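Local structure of Maltose/maltodextrin transport permease homologue (Bdellovibrio bacteriovorus HD100, 6FFL) at residues N131-I136 against M255-G260; V299-A304 against D320-N325. The protein probably takes part in maltodextrin uptake, this chain being its MalE-like sugar-binding domain, which binds maltotriose here and is fused to the transmembrane subunit MalF in the whole protein. One frame throughout, in Å; residues are numbered along the deposited sequence.

Contact 1 of 2, residues N131-I136 against M255-G260; sequences NSQELI and MISETG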
# COMPACT_ATOMS: atom_id res chain seq x y z
N ASN A 131 -7.57 18.89 -10.69
CA ASN A 131 -7.61 19.49 -9.37
C ASN A 131 -8.91 19.11 -8.68
O ASN A 131 -9.83 18.55 -9.28
CB ASN A 131 -7.45 21.02 -9.42
CG ASN A 131 -8.51 21.68 -10.26
OD1 ASN A 131 -9.70 21.53 -10.01
ND2 ASN A 131 -8.07 22.47 -11.24
N SER A 132 -8.99 19.46 -7.39
CA SER A 132 -10.10 19.02 -6.56
C SER A 132 -11.41 19.68 -6.95
O SER A 132 -12.49 19.07 -6.81
CB SER A 132 -9.77 19.28 -5.08
OG SER A 132 -9.64 20.68 -4.82
N GLN A 133 -11.37 20.92 -7.45
CA GLN A 133 -12.62 21.52 -7.91
C GLN A 133 -13.17 20.76 -9.11
O GLN A 133 -14.37 20.47 -9.16
CB GLN A 133 -12.41 23.00 -8.24
CG GLN A 133 -13.58 23.62 -9.00
CD GLN A 133 -13.44 25.11 -9.27
OE1 GLN A 133 -12.45 25.73 -8.88
NE2 GLN A 133 -14.44 25.69 -9.93
N GLU A 134 -12.30 20.41 -10.06
CA GLU A 134 -12.72 19.57 -11.19
C GLU A 134 -13.18 18.20 -10.72
O GLU A 134 -14.14 17.65 -11.25
CB GLU A 134 -11.56 19.41 -12.17
CG GLU A 134 -11.26 20.66 -12.99
CD GLU A 134 -10.16 20.43 -14.01
OE1 GLU A 134 -9.71 19.27 -14.18
OE2 GLU A 134 -9.74 21.42 -14.65
N LEU A 135 -12.47 17.63 -9.75
CA LEU A 135 -12.85 16.31 -9.23
C LEU A 135 -14.27 16.33 -8.68
O LEU A 135 -15.07 15.42 -8.93
CB LEU A 135 -11.86 15.87 -8.16
CG LEU A 135 -12.24 14.63 -7.35
CD1 LEU A 135 -12.09 13.42 -8.23
CD2 LEU A 135 -11.34 14.53 -6.12
N ILE A 136 -14.62 17.40 -7.95
CA ILE A 136 -15.95 17.45 -7.34
C ILE A 136 -17.02 17.70 -8.39
O ILE A 136 -18.09 17.09 -8.35
CB ILE A 136 -15.96 18.52 -6.23
CG1 ILE A 136 -15.11 18.02 -5.06
CG2 ILE A 136 -17.38 18.81 -5.81
CD1 ILE A 136 -14.63 19.14 -4.12
N MET A 255 -4.75 17.77 -7.61
CA MET A 255 -4.22 18.85 -6.79
C MET A 255 -5.35 19.53 -6.01
O MET A 255 -6.45 19.75 -6.52
CB MET A 255 -3.51 19.86 -7.70
CG MET A 255 -3.16 21.21 -7.09
SD MET A 255 -2.53 22.37 -8.35
CE MET A 255 -0.97 21.60 -8.73
N ILE A 256 -5.07 19.85 -4.75
CA ILE A 256 -6.07 20.56 -3.96
C ILE A 256 -6.15 22.00 -4.45
O ILE A 256 -5.17 22.75 -4.40
CB ILE A 256 -5.73 20.51 -2.46
CG1 ILE A 256 -5.61 19.04 -2.04
CG2 ILE A 256 -6.73 21.33 -1.64
CD1 ILE A 256 -6.91 18.26 -2.24
N SER A 257 -7.34 22.40 -4.91
CA SER A 257 -7.49 23.72 -5.53
C SER A 257 -7.11 24.84 -4.56
O SER A 257 -6.47 25.83 -4.97
CB SER A 257 -8.92 23.92 -6.01
OG SER A 257 -9.14 23.19 -7.21
N GLU A 258 -7.48 24.72 -3.29
CA GLU A 258 -7.27 25.79 -2.32
C GLU A 258 -5.80 26.00 -1.98
O GLU A 258 -5.43 27.10 -1.53
CB GLU A 258 -8.04 25.48 -1.03
CG GLU A 258 -9.54 25.73 -1.11
CD GLU A 258 -10.33 24.64 -1.85
OE1 GLU A 258 -9.78 23.56 -2.16
OE2 GLU A 258 -11.54 24.88 -2.11
N THR A 259 -4.95 24.99 -2.16
CA THR A 259 -3.56 25.07 -1.73
C THR A 259 -2.56 24.99 -2.87
O THR A 259 -1.40 25.35 -2.67
CB THR A 259 -3.24 23.95 -0.73
OG1 THR A 259 -3.11 22.70 -1.43
CG2 THR A 259 -4.37 23.81 0.32
N GLY A 260 -2.98 24.56 -4.06
CA GLY A 260 -2.04 24.39 -5.15
C GLY A 260 -1.10 23.23 -4.99
O GLY A 260 -0.10 23.16 -5.71
O HOH W 1 -11.53 21.74 -3.35
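Asn131 meets Met255 backbone to backbone, as a single beta bridge with the CA atoms 4.3 Å apart. Its CA also makes a CA-H...O contact to Met255 O. Asn131 is the N-cap of helix 132-142. Its CG sits between the backbone N and the carbonyl carbon (chi1 58°). Asn131 OD1 lies over the first turn and accepts a nearly straight bond of 2.8 Å from Glu134 N. CB and CG of the same side chain rest against Ser257 OG.

Ser132 carries the centre of the contact. Ser132 N donates to Met255 O at 2.7 Å, bent at the hydrogen (134°). Ser132 OG turns to the loop and accepts from Ser257 N at 2.9 Å, an almost linear bond (177°). A water 2.6 Å from Ser132 OG also donates to Glu258 OE1, at 2.8 Å, and so links the carboxylate to the serine hydroxyl. Ile256 CD1 packs against Ser132 CB.

Gln133 N donates to Ser257 OG at 3.2 Å, and Gln133 CB lies alongside this hydroxyl. The first three N-H groups of the helix are therefore satisfied by a loop carbonyl, a loop serine and the cap asparagine. The loop is itself turned back, since Ile256 O accepts from both Thr259 N and Gly260 N.

The Met255 side chain leads away and lies about 2 Å from a bound platinum ion. In the chain the loop follows strand 248-251 and precedes strand 266-274. Ile256 points away from helix 132-142, and its side chain touches Phe170 and Ala173 of helix 170-173 and Phe199 of helix 191-205. Ile136 packs on Lys202 and Leu203 of that last helix.

Contact 2 of 2, residues V299-A304 against D320-N325; sequences VQLLFA and DIVKNN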
# COMPACT_ATOMS: atom_id res chain seq x y z
N VAL A 299 11.34 -13.91 -11.70
CA VAL A 299 10.09 -13.78 -10.95
C VAL A 299 9.59 -12.34 -10.96
O VAL A 299 8.39 -12.09 -11.10
CB VAL A 299 10.27 -14.30 -9.50
CG1 VAL A 299 9.00 -14.02 -8.69
CG2 VAL A 299 10.57 -15.78 -9.51
N GLN A 300 10.49 -11.37 -10.81
CA GLN A 300 10.07 -9.97 -10.88
C GLN A 300 9.41 -9.65 -12.22
O GLN A 300 8.42 -8.92 -12.27
CB GLN A 300 11.27 -9.04 -10.67
CG GLN A 300 11.90 -9.15 -9.28
CD GLN A 300 12.70 -7.91 -8.93
OE1 GLN A 300 12.54 -6.87 -9.56
NE2 GLN A 300 13.55 -8.01 -7.90
N LEU A 301 9.95 -10.19 -13.30
CA LEU A 301 9.37 -9.93 -14.61
C LEU A 301 8.08 -10.71 -14.85
O LEU A 301 7.27 -10.31 -15.69
CB LEU A 301 10.39 -10.23 -15.71
CG LEU A 301 11.57 -9.25 -15.78
CD1 LEU A 301 12.60 -9.70 -16.83
CD2 LEU A 301 11.09 -7.83 -16.04
N LEU A 302 7.89 -11.83 -14.15
CA LEU A 302 6.60 -12.50 -14.20
C LEU A 302 5.51 -11.61 -13.61
O LEU A 302 4.43 -11.45 -14.21
CB LEU A 302 6.67 -13.83 -13.43
CG LEU A 302 5.41 -14.69 -13.44
CD1 LEU A 302 5.05 -15.12 -14.86
CD2 LEU A 302 5.63 -15.90 -12.54
N PHE A 303 5.78 -11.01 -12.45
CA PHE A 303 4.85 -10.03 -11.87
C PHE A 303 4.69 -8.83 -12.79
O PHE A 303 3.58 -8.36 -13.04
CB PHE A 303 5.33 -9.57 -10.49
CG PHE A 303 5.02 -10.54 -9.39
CD1 PHE A 303 3.76 -10.57 -8.81
CD2 PHE A 303 6.00 -11.41 -8.92
CE1 PHE A 303 3.47 -11.45 -7.80
CE2 PHE A 303 5.71 -12.29 -7.90
CZ PHE A 303 4.44 -12.32 -7.34
N ALA A 304 5.81 -8.32 -13.31
CA ALA A 304 5.72 -7.17 -14.21
C ALA A 304 4.84 -7.48 -15.41
O ALA A 304 4.04 -6.64 -15.84
CB ALA A 304 7.13 -6.74 -14.66
N ASP A 320 11.63 -5.43 -22.25
CA ASP A 320 10.46 -5.01 -23.02
C ASP A 320 9.18 -5.08 -22.21
O ASP A 320 8.25 -4.30 -22.44
CB ASP A 320 10.30 -5.90 -24.26
CG ASP A 320 11.16 -5.44 -25.42
OD1 ASP A 320 11.27 -6.20 -26.40
OD2 ASP A 320 11.72 -4.33 -25.33
N ILE A 321 9.10 -6.03 -21.28
CA ILE A 321 7.92 -6.16 -20.43
C ILE A 321 7.66 -4.86 -19.68
O ILE A 321 6.51 -4.42 -19.54
CB ILE A 321 8.11 -7.35 -19.48
CG1 ILE A 321 8.15 -8.66 -20.26
CG2 ILE A 321 7.03 -7.36 -18.40
CD1 ILE A 321 8.50 -9.88 -19.40
N VAL A 322 8.72 -4.23 -19.19
CA VAL A 322 8.62 -2.98 -18.46
C VAL A 322 8.46 -1.80 -19.41
O VAL A 322 7.58 -0.95 -19.23
CB VAL A 322 9.86 -2.81 -17.56
CG1 VAL A 322 9.86 -1.46 -16.87
CG2 VAL A 322 9.88 -3.93 -16.52
N LYS A 323 9.32 -1.73 -20.44
CA LYS A 323 9.33 -0.58 -21.33
C LYS A 323 8.02 -0.44 -22.10
O LYS A 323 7.62 0.68 -22.42
CB LYS A 323 10.50 -0.69 -22.32
CG LYS A 323 11.88 -0.47 -21.71
CD LYS A 323 12.95 -0.66 -22.77
CE LYS A 323 14.32 -0.27 -22.28
NZ LYS A 323 15.37 -0.66 -23.27
N ASN A 324 7.35 -1.55 -22.40
CA ASN A 324 6.13 -1.52 -23.21
C ASN A 324 4.86 -1.42 -22.38
O ASN A 324 3.76 -1.46 -22.95
CB ASN A 324 6.04 -2.76 -24.09
CG ASN A 324 7.09 -2.77 -25.18
OD1 ASN A 324 7.71 -1.74 -25.47
ND2 ASN A 324 7.31 -3.93 -25.80
N ASN A 325 4.97 -1.33 -21.07
CA ASN A 325 3.79 -1.23 -20.22
C ASN A 325 3.29 0.20 -20.27
O ASN A 325 4.00 1.12 -19.84
CB ASN A 325 4.18 -1.65 -18.80
CG ASN A 325 3.03 -1.53 -17.79
OD1 ASN A 325 1.99 -0.91 -18.05
ND2 ASN A 325 3.24 -2.13 -16.62
O HOH W 2 5.31 -4.19 -16.20
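Ile321 is the bump of this contact. It pushes into the hollow between Leu301 and Ala304, two residues one turn apart on helix 297-307. Its two branches divide the work. Ile321 CG2 covers the Ala304 end, 3.7 Å from Ala304 C and 3.8 Å from Ala304 CB. Ile321 CD1 reaches the Leu301 end, 3.9 Å from Leu301 O and 4.2 Å from Leu301 CB. CG1 is anti to the carbonyl carbon (chi1 -66°) and CG2 anti to the backbone N, which spreads the two branches.

Val322 fills the next position. Val322 CG2 touches Leu301 CD2 at 4.1 Å, and the two side chains cross at about a right angle. The same methyl, Val322 CG2, lies 4.3 Å from Ala304 CB. The small Ala304 thus lets two branched side chains come close to its helix. Pro311 of strand 310-311 touches Leu301, Ala304 and Val322, closing the apolar cluster.

At the polar margin a water joins the segments. It donates to Ala304 O and accepts from Asn325 ND2. Asn325 OD1 caps Leu327 N beyond the segment, so one amide serves both the water bridge and the lead into helix 328-335.

The arrangement is a mainly apolar packing of the one-turn helix 320-323 on helix 297-307, with the intervening chain running through strand 310-311. Leu302 and Phe303 pack on Val18 of helix 13-29, which places the pair in the N-terminal lobe of the two-lobed periplasmic binding protein fold.

In the fold
The two contacts share no element and do not touch. Their centres are 34 Å apart and their nearest atoms about 22 Å. In the two-lobed fold they belong to different lobes: contact 1 beside the sheet of strands 116-121 and 248-251, contact 2 near helix 13-29. Both lie well out from the middle of the chain and are partly buried, so neither is deep core. Contact 1 brings distant parts of the sequence together and is mainly polar, as suits a helix start whose N-H groups need acceptors. Contact 2 joins segments close in the sequence, with 15 residues between them, and is mainly apolar, with methyl groups packed between helix flanks and a water at its edge.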